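MexT protein (Pseudomonas aeruginosa, PDB 6L33) activates transcription of the MexEF-OprN efflux pump as a LysR-type regulator, of which this chain is the regulatory domain, the part that in the family senses small-molecule effectors. Local coordinates at residues 10-15 against 37-42; 51-56 against 182-187; 64-69 against 177-182; 82-87 against 168-173. One frame throughout, in Å; residues are numbered along the deposited sequence. Where two conformers were deposited one is given.

Contact 1 of 4, residues 10-15 against 37-42; sequences FRIGLS and IVLVVR. With SO4 (sulfate ion), chain E.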
loop_
_atom_site.group_PDB
_atom_site.type_symbol
_atom_site.label_atom_id
_atom_site.label_comp_id
_atom_site.label_asym_id
_atom_site.label_seq_id
_atom_site.Cartn_x
_atom_site.Cartn_y
_atom_site.Cartn_z
ATOM N N PHE B 10 16.990 11.066 3.105
ATOM C CA PHE B 10 17.084 9.726 3.660
ATOM C C PHE B 10 16.014 8.836 3.044
ATOM O O PHE B 10 14.873 9.263 2.848
ATOM C CB PHE B 10 16.947 9.755 5.183
ATOM C CG PHE B 10 18.188 10.216 5.890
ATOM C CD1 PHE B 10 19.407 9.611 5.636
ATOM C CD2 PHE B 10 18.140 11.260 6.798
ATOM C CE1 PHE B 10 20.554 10.032 6.280
ATOM C CE2 PHE B 10 19.285 11.686 7.445
ATOM C CZ PHE B 10 20.492 11.072 7.186
ATOM N N ARG B 11 16.396 7.601 2.731
ATOM C CA ARG B 11 15.513 6.633 2.095
ATOM C C ARG B 11 15.396 5.416 2.999
ATOM O O ARG B 11 16.398 4.746 3.278
ATOM C CB ARG B 11 16.036 6.243 0.710
ATOM C CG ARG B 11 16.011 7.387 -0.294
ATOM C CD ARG B 11 16.915 7.126 -1.491
ATOM N NE ARG B 11 16.938 8.266 -2.406
ATOM C CZ ARG B 11 17.791 9.284 -2.316
ATOM N NH1 ARG B 11 17.736 10.278 -3.192
ATOM N NH2 ARG B 11 18.703 9.305 -1.353
ATOM N N ILE B 12 14.179 5.141 3.467
ATOM C CA ILE B 12 13.916 4.026 4.366
ATOM C C ILE B 12 12.770 3.197 3.803
ATOM O O ILE B 12 11.952 3.673 3.012
ATOM C CB ILE B 12 13.584 4.492 5.803
ATOM C CG1 ILE B 12 12.206 5.153 5.848
ATOM C CG2 ILE B 12 14.649 5.444 6.325
ATOM C CD1 ILE B 12 11.776 5.568 7.244
ATOM N N GLY B 13 12.722 1.936 4.224
ATOM C CA GLY B 13 11.665 1.017 3.834
ATOM C C GLY B 13 10.826 0.637 5.043
ATOM O O GLY B 13 11.361 0.345 6.113
ATOM N N LEU B 14 9.509 0.651 4.861
ATOM C CA LEU B 14 8.607 0.375 5.968
ATOM C C LEU B 14 7.507 -0.573 5.525
ATOM O O LEU B 14 6.942 -0.420 4.438
ATOM C CB LEU B 14 7.980 1.664 6.523
ATOM C CG LEU B 14 8.891 2.658 7.244
ATOM C CD1 LEU B 14 8.076 3.846 7.733
ATOM C CD2 LEU B 14 9.637 1.997 8.401
ATOM N N SER B 15 7.217 -1.555 6.373
ATOM C CA SER B 15 6.014 -2.354 6.203
ATOM C C SER B 15 4.791 -1.453 6.312
ATOM O O SER B 15 4.798 -0.447 7.027
ATOM C CB SER B 15 5.966 -3.466 7.252
ATOM O OG SER B 15 4.774 -4.221 7.145
ATOM N N ILE B 37 16.191 18.081 6.472
ATOM C CA ILE B 37 16.289 16.715 5.966
ATOM C C ILE B 37 14.962 16.297 5.352
ATOM O O ILE B 37 13.883 16.644 5.847
ATOM C CB ILE B 37 16.731 15.741 7.078
ATOM C CG1 ILE B 37 15.644 15.584 8.145
ATOM C CG2 ILE B 37 18.039 16.207 7.702
ATOM C CD1 ILE B 37 14.884 14.277 8.064
ATOM N N VAL B 38 15.046 15.545 4.259
ATOM C CA VAL B 38 13.881 15.059 3.529
ATOM C C VAL B 38 13.843 13.542 3.647
ATOM O O VAL B 38 14.862 12.872 3.443
ATOM C CB VAL B 38 13.922 15.499 2.056
ATOM C CG1 VAL B 38 12.676 15.029 1.330
ATOM C CG2 VAL B 38 14.064 17.011 1.962
ATOM N N LEU B 39 12.672 13.004 3.972
ATOM C CA LEU B 39 12.489 11.572 4.173
ATOM C C LEU B 39 11.692 10.978 3.019
ATOM O O LEU B 39 10.603 11.464 2.694
ATOM C CB LEU B 39 11.777 11.295 5.497
ATOM C CG LEU B 39 11.686 9.825 5.907
ATOM C CD1 LEU B 39 13.075 9.233 6.071
ATOM C CD2 LEU B 39 10.879 9.669 7.188
ATOM N N VAL B 40 12.233 9.927 2.411
ATOM C CA VAL B 40 11.541 9.146 1.392
ATOM C C VAL B 40 11.288 7.760 1.968
ATOM O O VAL B 40 12.230 7.069 2.377
ATOM C CB VAL B 40 12.350 9.062 0.087
ATOM C CG1 VAL B 40 11.655 8.144 -0.911
ATOM C CG2 VAL B 40 12.553 10.445 -0.503
ATOM N N VAL B 41 10.022 7.354 2.009
ATOM C CA VAL B 41 9.626 6.056 2.544
ATOM C C VAL B 41 9.202 5.173 1.379
ATOM O O VAL B 41 8.308 5.539 0.606
ATOM C CB VAL B 41 8.493 6.182 3.575
ATOM C CG1 VAL B 41 8.159 4.814 4.157
ATOM C CG2 VAL B 41 8.873 7.159 4.676
ATOM N N ARG B 42 9.844 4.017 1.253
ATOM C CA ARG B 42 9.475 3.010 0.270
ATOM C C ARG B 42 8.736 1.867 0.957
ATOM O O ARG B 42 8.982 1.562 2.126
ATOM C CB ARG B 42 10.711 2.470 -0.454
ATOM C CG ARG B 42 11.626 3.541 -1.031
ATOM C CD ARG B 42 10.922 4.365 -2.102
ATOM N NE ARG B 42 10.251 3.518 -3.084
ATOM C CZ ARG B 42 10.864 2.917 -4.100
ATOM N NH1 ARG B 42 12.170 3.070 -4.277
ATOM N NH2 ARG B 42 10.170 2.160 -4.940
HETATM S S SO4 E . 6.694 2.292 -3.521
HETATM O O1 SO4 E . 7.384 2.215 -4.807
HETATM O O2 SO4 E . 5.842 1.121 -3.341
HETATM O O3 SO4 E . 7.682 2.344 -2.450
HETATM O O4 SO4 E . 5.871 3.496 -3.478
#

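Contact 2 of 4, residues 51-56 against 182-187; sequences NLLASG and SMAWRG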
loop_
_atom_site.group_PDB
_atom_site.type_symbol
_atom_site.label_atom_id
_atom_site.label_comp_id
_atom_site.label_asym_id
_atom_site.label_seq_id
_atom_site.Cartn_x
_atom_site.Cartn_y
_atom_site.Cartn_z
ATOM N N ASN B 51 16.067 -7.022 -1.825
ATOM C CA ASN B 51 16.212 -6.219 -3.036
ATOM C C ASN B 51 16.411 -4.746 -2.707
ATOM O O ASN B 51 17.258 -4.075 -3.311
ATOM C CB ASN B 51 14.985 -6.386 -3.936
ATOM C CG ASN B 51 14.666 -7.836 -4.234
ATOM O OD1 ASN B 51 14.336 -8.611 -3.336
ATOM N ND2 ASN B 51 14.743 -8.205 -5.509
ATOM N N LEU B 52 15.623 -4.218 -1.766
ATOM C CA LEU B 52 15.714 -2.800 -1.430
ATOM C C LEU B 52 17.077 -2.454 -0.842
ATOM O O LEU B 52 17.629 -1.383 -1.123
ATOM C CB LEU B 52 14.601 -2.418 -0.455
ATOM C CG LEU B 52 13.166 -2.468 -0.984
ATOM C CD1 LEU B 52 12.173 -2.288 0.152
ATOM C CD2 LEU B 52 12.950 -1.416 -2.061
ATOM N N LEU B 53 17.636 -3.346 -0.022
ATOM C CA LEU B 53 18.942 -3.086 0.574
ATOM C C LEU B 53 20.060 -3.259 -0.447
ATOM O O LEU B 53 20.917 -2.382 -0.600
ATOM C CB LEU B 53 19.165 -4.003 1.777
ATOM C CG LEU B 53 18.339 -3.725 3.036
ATOM C CD1 LEU B 53 18.425 -4.897 4.006
ATOM C CD2 LEU B 53 18.789 -2.435 3.711
ATOM N N ALA B 54 20.066 -4.387 -1.163
ATOM C CA ALA B 54 21.176 -4.689 -2.062
ATOM C C ALA B 54 21.251 -3.713 -3.231
ATOM O O ALA B 54 22.338 -3.486 -3.775
ATOM C CB ALA B 54 21.061 -6.123 -2.576
ATOM N N SER B 55 20.123 -3.127 -3.628
ATOM C CA SER B 55 20.094 -2.213 -4.762
ATOM C C SER B 55 20.332 -0.760 -4.373
ATOM O O SER B 55 20.554 0.071 -5.260
ATOM C CB SER B 55 18.754 -2.321 -5.494
ATOM O OG SER B 55 17.684 -1.954 -4.641
ATOM N N GLY B 56 20.290 -0.431 -3.086
ATOM C CA GLY B 56 20.488 0.936 -2.653
ATOM C C GLY B 56 19.236 1.774 -2.550
ATOM O O GLY B 56 19.343 2.985 -2.326
ATOM N N SER B 182 11.696 -6.622 12.091
ATOM C CA SER B 182 13.122 -6.364 12.219
ATOM C C SER B 182 13.450 -4.951 11.764
ATOM O O SER B 182 12.733 -4.358 10.953
ATOM C CB SER B 182 13.958 -7.350 11.388
ATOM O OG SER B 182 14.010 -8.630 11.987
HETATM N N MSE B 183 14.540 -4.419 12.304
HETATM C CA MSE B 183 15.222 -3.302 11.671
HETATM C C MSE B 183 16.460 -3.868 11.007
HETATM O O MSE B 183 17.271 -4.521 11.660
HETATM C CB MSE B 183 15.601 -2.206 12.664
HETATM C CG MSE B 183 16.404 -1.091 12.008
HETATM SE SE MSE B 183 16.927 0.361 13.194
HETATM C CE MSE B 183 15.217 0.674 14.065
ATOM N N ALA B 184 16.600 -3.638 9.708
ATOM C CA ALA B 184 17.702 -4.204 8.949
ATOM C C ALA B 184 18.365 -3.119 8.119
ATOM O O ALA B 184 17.689 -2.258 7.545
ATOM C CB ALA B 184 17.232 -5.344 8.041
ATOM N N TRP B 185 19.691 -3.168 8.064
ATOM C CA TRP B 185 20.459 -2.219 7.278
ATOM C C TRP B 185 21.684 -2.935 6.732
ATOM O O TRP B 185 22.025 -4.043 7.151
ATOM C CB TRP B 185 20.841 -0.982 8.105
ATOM C CG TRP B 185 21.729 -1.263 9.279
ATOM C CD1 TRP B 185 23.085 -1.122 9.330
ATOM C CD2 TRP B 185 21.323 -1.714 10.580
ATOM N NE1 TRP B 185 23.551 -1.463 10.577
ATOM C CE2 TRP B 185 22.490 -1.829 11.363
ATOM C CE3 TRP B 185 20.090 -2.031 11.157
ATOM C CZ2 TRP B 185 22.459 -2.250 12.691
ATOM C CZ3 TRP B 185 20.061 -2.450 12.477
ATOM C CH2 TRP B 185 21.239 -2.556 13.229
ATOM N N ARG B 186 22.337 -2.287 5.780
ATOM C CA ARG B 186 23.467 -2.867 5.077
ATOM C C ARG B 186 24.749 -2.656 5.872
ATOM O O ARG B 186 24.927 -1.637 6.545
ATOM C CB ARG B 186 23.596 -2.242 3.691
ATOM C CG ARG B 186 23.678 -0.734 3.733
ATOM C CD ARG B 186 22.311 -0.060 3.682
ATOM N NE ARG B 186 21.656 -0.228 2.391
ATOM C CZ ARG B 186 22.127 0.235 1.238
ATOM N NH1 ARG B 186 23.262 0.921 1.192
ATOM N NH2 ARG B 186 21.450 0.019 0.126
ATOM N N GLY B 187 25.647 -3.641 5.785
ATOM C CA GLY B 187 26.862 -3.602 6.583
ATOM C C GLY B 187 27.714 -2.373 6.336
ATOM O O GLY B 187 28.348 -1.858 7.262
#

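Contact 3 of 4, residues 64-69 against 177-182; sequences YTDELP and RAFELS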
loop_
_atom_site.group_PDB
_atom_site.type_symbol
_atom_site.label_atom_id
_atom_site.label_comp_id
_atom_site.label_asym_id
_atom_site.label_seq_id
_atom_site.Cartn_x
_atom_site.Cartn_y
_atom_site.Cartn_z
ATOM N N TYR B 64 8.653 -6.868 8.394
ATOM C CA TYR B 64 8.791 -8.304 8.572
ATOM C C TYR B 64 9.918 -8.790 7.674
ATOM O O TYR B 64 10.030 -8.380 6.516
ATOM C CB TYR B 64 7.484 -9.020 8.236
ATOM C CG TYR B 64 6.311 -8.519 9.041
ATOM C CD1 TYR B 64 6.127 -8.919 10.360
ATOM C CD2 TYR B 64 5.399 -7.632 8.490
ATOM C CE1 TYR B 64 5.059 -8.457 11.102
ATOM C CE2 TYR B 64 4.330 -7.164 9.222
ATOM C CZ TYR B 64 4.163 -7.580 10.527
ATOM O OH TYR B 64 3.095 -7.112 11.259
ATOM N N THR B 65 10.783 -9.636 8.220
ATOM C CA THR B 65 11.953 -10.096 7.488
ATOM C C THR B 65 12.077 -11.604 7.605
ATOM O O THR B 65 11.778 -12.184 8.654
ATOM C CB THR B 65 13.238 -9.434 8.002
ATOM O OG1 THR B 65 13.406 -9.738 9.392
ATOM C CG2 THR B 65 13.180 -7.922 7.816
ATOM N N ASP B 66 12.520 -12.235 6.515
ATOM C CA ASP B 66 12.818 -13.654 6.522
ATOM C C ASP B 66 14.322 -13.787 6.381
ATOM O O ASP B 66 15.037 -13.839 7.401
ATOM C CB ASP B 66 12.015 -14.371 5.426
ATOM C CG ASP B 66 12.210 -15.875 5.446
ATOM O OD1 ASP B 66 12.865 -16.383 6.378
ATOM O OD2 ASP B 66 11.702 -16.549 4.526
ATOM N N GLU B 67 14.867 -13.829 5.168
ATOM C CA GLU B 67 16.306 -13.844 4.957
ATOM C C GLU B 67 16.776 -12.490 4.439
ATOM O O GLU B 67 16.036 -11.774 3.757
ATOM C CB GLU B 67 16.713 -14.942 3.971
ATOM C CG GLU B 67 16.021 -16.272 4.201
ATOM C CD GLU B 67 16.697 -17.102 5.275
ATOM O OE1 GLU B 67 16.172 -18.187 5.603
ATOM O OE2 GLU B 67 17.750 -16.670 5.792
ATOM N N LEU B 68 18.014 -12.150 4.768
ATOM C CA LEU B 68 18.646 -10.899 4.387
ATOM C C LEU B 68 19.994 -11.191 3.749
ATOM O O LEU B 68 20.587 -12.249 3.991
ATOM C CB LEU B 68 18.831 -9.983 5.607
ATOM C CG LEU B 68 17.545 -9.518 6.293
ATOM C CD1 LEU B 68 17.859 -8.876 7.628
ATOM C CD2 LEU B 68 16.775 -8.556 5.403
ATOM N N PRO B 69 20.500 -10.283 2.913
ATOM C CA PRO B 69 21.827 -10.489 2.323
ATOM C C PRO B 69 22.905 -10.595 3.392
ATOM O O PRO B 69 22.766 -10.092 4.509
ATOM C CB PRO B 69 22.027 -9.245 1.449
ATOM C CG PRO B 69 20.646 -8.785 1.137
ATOM C CD PRO B 69 19.833 -9.091 2.362
ATOM N N ARG B 177 3.671 -20.078 10.801
ATOM C CA ARG B 177 4.780 -19.135 10.848
ATOM C C ARG B 177 4.286 -17.717 11.118
ATOM O O ARG B 177 3.162 -17.351 10.765
ATOM C CB ARG B 177 5.541 -19.161 9.520
ATOM C CG ARG B 177 7.016 -19.499 9.614
ATOM C CD ARG B 177 7.650 -19.487 8.228
ATOM N NE ARG B 177 8.875 -20.278 8.166
ATOM C CZ ARG B 177 8.927 -21.546 7.773
ATOM N NH1 ARG B 177 7.818 -22.176 7.407
ATOM N NH2 ARG B 177 10.088 -22.187 7.748
ATOM N N ALA B 178 5.158 -16.909 11.714
ATOM C CA ALA B 178 4.919 -15.479 11.873
ATOM C C ALA B 178 6.286 -14.813 11.932
ATOM O O ALA B 178 7.002 -14.958 12.928
ATOM C CB ALA B 178 4.096 -15.177 13.122
ATOM N N PHE B 179 6.652 -14.110 10.863
ATOM C CA PHE B 179 7.976 -13.512 10.771
ATOM C C PHE B 179 8.138 -12.389 11.787
ATOM O O PHE B 179 7.200 -11.650 12.088
ATOM C CB PHE B 179 8.227 -12.967 9.363
ATOM C CG PHE B 179 8.381 -14.032 8.314
ATOM C CD1 PHE B 179 9.120 -15.176 8.567
ATOM C CD2 PHE B 179 7.789 -13.886 7.070
ATOM C CE1 PHE B 179 9.262 -16.155 7.598
ATOM C CE2 PHE B 179 7.926 -14.860 6.102
ATOM C CZ PHE B 179 8.664 -15.995 6.364
ATOM N N GLU B 180 9.356 -12.267 12.305
ATOM C CA GLU B 180 9.710 -11.173 13.197
ATOM C C GLU B 180 9.594 -9.829 12.483
ATOM O O GLU B 180 9.799 -9.725 11.272
ATOM C CB GLU B 180 11.144 -11.359 13.694
ATOM C CG GLU B 180 12.124 -11.601 12.541
ATOM C CD GLU B 180 13.575 -11.682 12.979
ATOM O OE1 GLU B 180 14.388 -10.863 12.499
ATOM O OE2 GLU B 180 13.903 -12.569 13.794
ATOM N N LEU B 181 9.261 -8.792 13.247
ATOM C CA LEU B 181 9.518 -7.429 12.805
ATOM C C LEU B 181 10.976 -7.102 13.101
ATOM O O LEU B 181 11.446 -7.305 14.224
ATOM C CB LEU B 181 8.595 -6.432 13.510
ATOM C CG LEU B 181 7.241 -6.091 12.881
ATOM C CD1 LEU B 181 6.540 -5.009 13.693
ATOM C CD2 LEU B 181 7.390 -5.662 11.426
ATOM N N SER B 182 11.696 -6.622 12.091
ATOM C CA SER B 182 13.122 -6.364 12.219
ATOM C C SER B 182 13.450 -4.951 11.764
ATOM O O SER B 182 12.733 -4.358 10.953
ATOM C CB SER B 182 13.958 -7.350 11.388
ATOM O OG SER B 182 14.010 -8.630 11.987
#

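Contact 4 of 4, residues 82-87 against 168-173; sequences PKILRA and RAEDPP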
loop_
_atom_site.group_PDB
_atom_site.type_symbol
_atom_site.label_atom_id
_atom_site.label_comp_id
_atom_site.label_asym_id
_atom_site.label_seq_id
_atom_site.Cartn_x
_atom_site.Cartn_y
_atom_site.Cartn_z
ATOM N N PRO B 82 0.877 -15.485 15.009
ATOM C CA PRO B 82 -0.208 -15.377 14.031
ATOM C C PRO B 82 -1.553 -15.114 14.689
ATOM O O PRO B 82 -1.811 -15.508 15.829
ATOM C CB PRO B 82 -0.192 -16.743 13.335
ATOM C CG PRO B 82 0.378 -17.671 14.350
ATOM C CD PRO B 82 1.380 -16.867 15.132
ATOM N N LYS B 83 -2.415 -14.427 13.942
ATOM C CA LYS B 83 -3.765 -14.119 14.386
ATOM C C LYS B 83 -4.737 -14.349 13.240
ATOM O O LYS B 83 -4.412 -14.084 12.078
ATOM C CB LYS B 83 -3.884 -12.668 14.878
ATOM C CG LYS B 83 -3.180 -12.386 16.195
ATOM C CD LYS B 83 -3.850 -13.119 17.348
ATOM C CE LYS B 83 -3.183 -12.783 18.672
ATOM N NZ LYS B 83 -3.779 -13.550 19.799
ATOM N N ILE B 84 -5.920 -14.852 13.573
ATOM C CA ILE B 84 -7.025 -14.963 12.627
ATOM C C ILE B 84 -7.858 -13.698 12.720
ATOM O O ILE B 84 -8.124 -13.193 13.815
ATOM C CB ILE B 84 -7.889 -16.206 12.915
ATOM C CG1 ILE B 84 -7.057 -17.482 12.821
ATOM C CG2 ILE B 84 -9.073 -16.270 11.959
ATOM C CD1 ILE B 84 -6.134 -17.513 11.641
ATOM N N LEU B 85 -8.271 -13.180 11.568
ATOM C CA LEU B 85 -9.169 -12.039 11.490
ATOM C C LEU B 85 -10.455 -12.486 10.814
ATOM O O LEU B 85 -10.412 -13.137 9.765
ATOM C CB LEU B 85 -8.533 -10.887 10.708
ATOM C CG LEU B 85 -7.832 -9.781 11.498
ATOM C CD1 LEU B 85 -6.958 -10.346 12.601
ATOM C CD2 LEU B 85 -7.004 -8.937 10.548
ATOM N N ARG B 86 -11.594 -12.151 11.412
ATOM C CA ARG B 86 -12.872 -12.469 10.800
ATOM C C ARG B 86 -13.844 -11.324 11.031
ATOM O O ARG B 86 -13.640 -10.469 11.898
ATOM C CB ARG B 86 -13.450 -13.790 11.327
ATOM C CG ARG B 86 -13.625 -13.879 12.832
ATOM C CD ARG B 86 -14.777 -14.819 13.144
ATOM N NE ARG B 86 -14.511 -15.718 14.253
ATOM C CZ ARG B 86 -15.348 -16.671 14.651
ATOM N NH1 ARG B 86 -16.501 -16.854 14.020
ATOM N NH2 ARG B 86 -15.025 -17.445 15.674
ATOM N N ALA B 87 -14.908 -11.317 10.227
ATOM C CA ALA B 87 -15.900 -10.256 10.262
ATOM C C ALA B 87 -17.322 -10.762 10.446
ATOM O O ALA B 87 -18.245 -9.944 10.516
ATOM C CB ALA B 87 -15.828 -9.417 8.977
ATOM N N ARG B 168 -12.895 -9.254 14.326
ATOM C CA ARG B 168 -12.549 -10.025 15.511
ATOM C C ARG B 168 -11.201 -10.696 15.287
ATOM O O ARG B 168 -10.916 -11.182 14.187
ATOM C CB ARG B 168 -13.607 -11.092 15.825
ATOM C CG ARG B 168 -15.022 -10.566 16.048
ATOM C CD ARG B 168 -16.078 -11.598 15.637
ATOM N NE ARG B 168 -16.030 -12.817 16.446
ATOM C CZ ARG B 168 -16.835 -13.863 16.272
ATOM N NH1 ARG B 168 -17.753 -13.845 15.315
ATOM N NH2 ARG B 168 -16.727 -14.931 17.054
ATOM N N ALA B 169 -10.371 -10.719 16.324
ATOM C CA ALA B 169 -9.087 -11.402 16.284
ATOM C C ALA B 169 -9.090 -12.564 17.268
ATOM O O ALA B 169 -9.636 -12.455 18.370
ATOM C CB ALA B 169 -7.938 -10.442 16.609
ATOM N N GLU B 170 -8.490 -13.680 16.861
ATOM C CA GLU B 170 -8.364 -14.834 17.739
ATOM C C GLU B 170 -7.108 -15.608 17.368
ATOM O O GLU B 170 -6.566 -15.465 16.268
ATOM C CB GLU B 170 -9.601 -15.745 17.668
ATOM C CG GLU B 170 -10.091 -16.051 16.260
ATOM C CD GLU B 170 -11.376 -16.869 16.248
ATOM O OE1 GLU B 170 -11.317 -18.073 15.918
ATOM O OE2 GLU B 170 -12.447 -16.311 16.565
ATOM N N ASP B 171 -6.643 -16.422 18.312
ATOM C CA ASP B 171 -5.524 -17.306 18.032
ATOM C C ASP B 171 -5.958 -18.392 17.050
ATOM O O ASP B 171 -7.093 -18.876 17.122
ATOM C CB ASP B 171 -5.002 -17.943 19.320
ATOM C CG ASP B 171 -4.396 -16.929 20.271
ATOM O OD1 ASP B 171 -3.467 -16.201 19.857
ATOM O OD2 ASP B 171 -4.845 -16.861 21.434
ATOM N N PRO B 172 -5.088 -18.790 16.119
ATOM C CA PRO B 172 -5.481 -19.805 15.142
ATOM C C PRO B 172 -5.632 -21.163 15.799
ATOM O O PRO B 172 -5.004 -21.441 16.836
ATOM C CB PRO B 172 -4.316 -19.798 14.133
ATOM C CG PRO B 172 -3.558 -18.532 14.405
ATOM C CD PRO B 172 -3.742 -18.258 15.860
ATOM N N PRO B 173 -6.454 -22.059 15.222
ATOM C CA PRO B 173 -6.626 -23.395 15.809
ATOM C C PRO B 173 -5.510 -24.351 15.421
ATOM O O PRO B 173 -5.682 -25.573 15.454
ATOM C CB PRO B 173 -7.974 -23.845 15.238
ATOM C CG PRO B 173 -8.022 -23.201 13.896
ATOM C CD PRO B 173 -7.295 -21.870 14.025
HETATM O O HOH W 1 -1.066 -17.025 17.919
#

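Contact 1 of 4, residues 10-15 against 37-42
F10, I12 and L14 of 10-15 bond to V38, V40 and R42 of 37-42 in a regular parallel ladder. F10 N donates to V38 O and F10 O accepts from V40 N; I12 repeats this, its N meeting V40 O at 3.0 Å and its O taking R42 N at 2.8 Å. L14 N closes the series on R42 O. On the face carrying F10, I12, L39 and V41 the packing is apolar, F10 taking part through CB. I12 has CG1 in the crowded position between N and the carbonyl carbon (chi1 71°), and CD1 beyond it lies 4.1 Å from L39 CD1, the side chains crossing at about a right angle. V41 CG1 rests 3.7 Å from L14 CD1. Branched chains suit such a buried strand pair. The other face carries R11, V40 and R42, with R11 CG 4.0 Å from V40 CB. A sulfate, probably from the crystallisation liquor, sits in the plane of the R42 guanidinium: NE reaches O3 at 2.9 Å and NH2 reaches O1 at 2.8 Å. R43 NH1 of the second subunit also binds this ion. The unit is a beta-alpha-beta crossover through helix 18-33, which covers L39 and V41, while helix 193-203 packs on F10 and I12; strand 60-62 flanks 10-14, and a strand of the second subunit continues the sheet beside L39 and V40.

Contact 2 of 4, residues 51-56 against 182-187
R186 approaches L53 because its chain starts with CG between the backbone N and the carbonyl carbon (chi1 55°) and then bends at chi2 and chi3, while L53 CG lies anti to its own carbonyl carbon. This is helix-on-sheet packing of an alpha/beta fold: the segment 51-55 runs almost along the strand 182-186, 25° between their directions, with axes approaching to 8.4 Å. An alanine suits the strand position facing the helix, where a single methyl, A184 CB, is met by L53 CD1 at 4.2 Å, whereas W185 sets its CB bond away from the helix and bonds through NE1 to D190 OD1. R186 serves a different purpose, reaching the C-terminal end of the helix. There G56 leaves helical geometry with positive phi (90°) and completes a Schellman motif; a glycine fits because a CB would be jammed against the preceding carbonyl. G56 N donates to L53 O at 3.2 Å, and the R186 guanidinium arrives at the same turn, its NH2 2.6 Å from L53 O. A positive charge near this end would probably interact favourably with the helix dipole. R186 NH1 is hydrogen-bonded to Q189 OE1, which holds the other arm of the guanidinium. At the edge of the guanidinium, in its plane, L53 CD2 lies 3.9 Å from R186 NE and from W185 CA.

Contact 3 of 4, residues 64-69 against 177-182
The ring of Y64 carries L181 on one face: the CD2 methyl stands over its centre, 3.6 Å from the centroid, a CH-pi contact only 10° off the ring normal. At the edge, near the ring plane, the F179 carbonyl O comes within 3.4 Å of Y64 CD1. The F179 ring is covered in turn by D66, whose CB lies 4.0 Å from the centroid and is offset toward the rim. D66 CG is anti to the backbone N (chi1 -176°), and the carboxylate lies over the CE1-CZ side of the ring, the two planes 23° apart. Y46 meets the F179 ring edge-to-face. The backbones pair only at Y64 and L181, an antiparallel non-hydrogen-bonded pair; Y64 CA points its hydrogen at E180 O, and T65 N donates to that same oxygen at 3.2 Å. T65 OG1 also lies 2.9 Å from S182 OG, a bond whose geometry is less sure. Polar ends find partners farther out: Y64 OH bonds to D17, and R74 binds T65 OG1 and D66 O and forms a salt bridge with E180. Residues 177-180 are the end of one of the two crossings between the lobes of this periplasmic-binding-protein-like domain. The chemistry implies a junction packed by CH-pi contacts (L181 on Y64, D66 CB on F179) and held by polar bonds to R74, whose charge probably offsets that of E180.

Contact 4 of 4, residues 82-87 against 168-173
P82 starts the contact by crossing P172 at about a right angle, with CB 4.0 Å from P172 CG; P172, lacking an N-H, suits the place just past the last bridge, I84 with E170. A water lies within hydrogen-bonding distance of P82 O and D171 OD1. In K83, chi2 (-67°) turns CD toward 168-173, and the extended remainder runs beside D171; NZ forms a salt bridge with OD1 at 2.7 Å, from above the carboxylate plane. I84 is gripped by two backbone bonds to E170, I84 N to E170 O at 2.8 Å being the shorter, and its CG1 lies 3.8 Å from P172 CB. L85 faces the other way, its CD1 touching A169 CB, an alanine small enough for helix 155-164 to pack over both. R86 pairs with R168 through both backbone bonds, and their guanidinium groups stack flat, centres 3.6 Å apart and planes at 19°. E170 OE2 lies at the edge of the R86 guanidinium, in its plane, and accepts from NE (3.2 Å) as part of a salt bridge, the donor well above the carboxylate plane. D88 takes R86 NH1, and the two carboxylates probably offset the repulsion between the stacked cations. R168 NH1 donates to A90 O and D88 O, and E170 OE1 accepts from L94 N. In the sheet 168-170 is an outermost strand within this chain, 82-86 lies between it and 150-154, and helix 155-164 also covers K83.

Overall arrangement
Contacts 1 and 2 lie in one lobe of the regulatory domain, contact 4 in the other, and contact 3 at their junction; contacts 1 and 4 lie 31 Å apart between centres, on opposite sides of the chain's centre. Contact 3 touches all three others. It meets contact 1 where S15 OG lies 3.6 Å from Y64 CE2, shares S182 with contact 2, and meets contact 4 where A178 CB lies 3.7 Å from P82 N. Contacts 2 and 3 also meet where A184 CB lies 3.6 Å from L68 CD1. In LysR-type domains the effector pocket lies between the lobes, so contact 3 probably lies nearest it. Contact 1 also borders the second subunit.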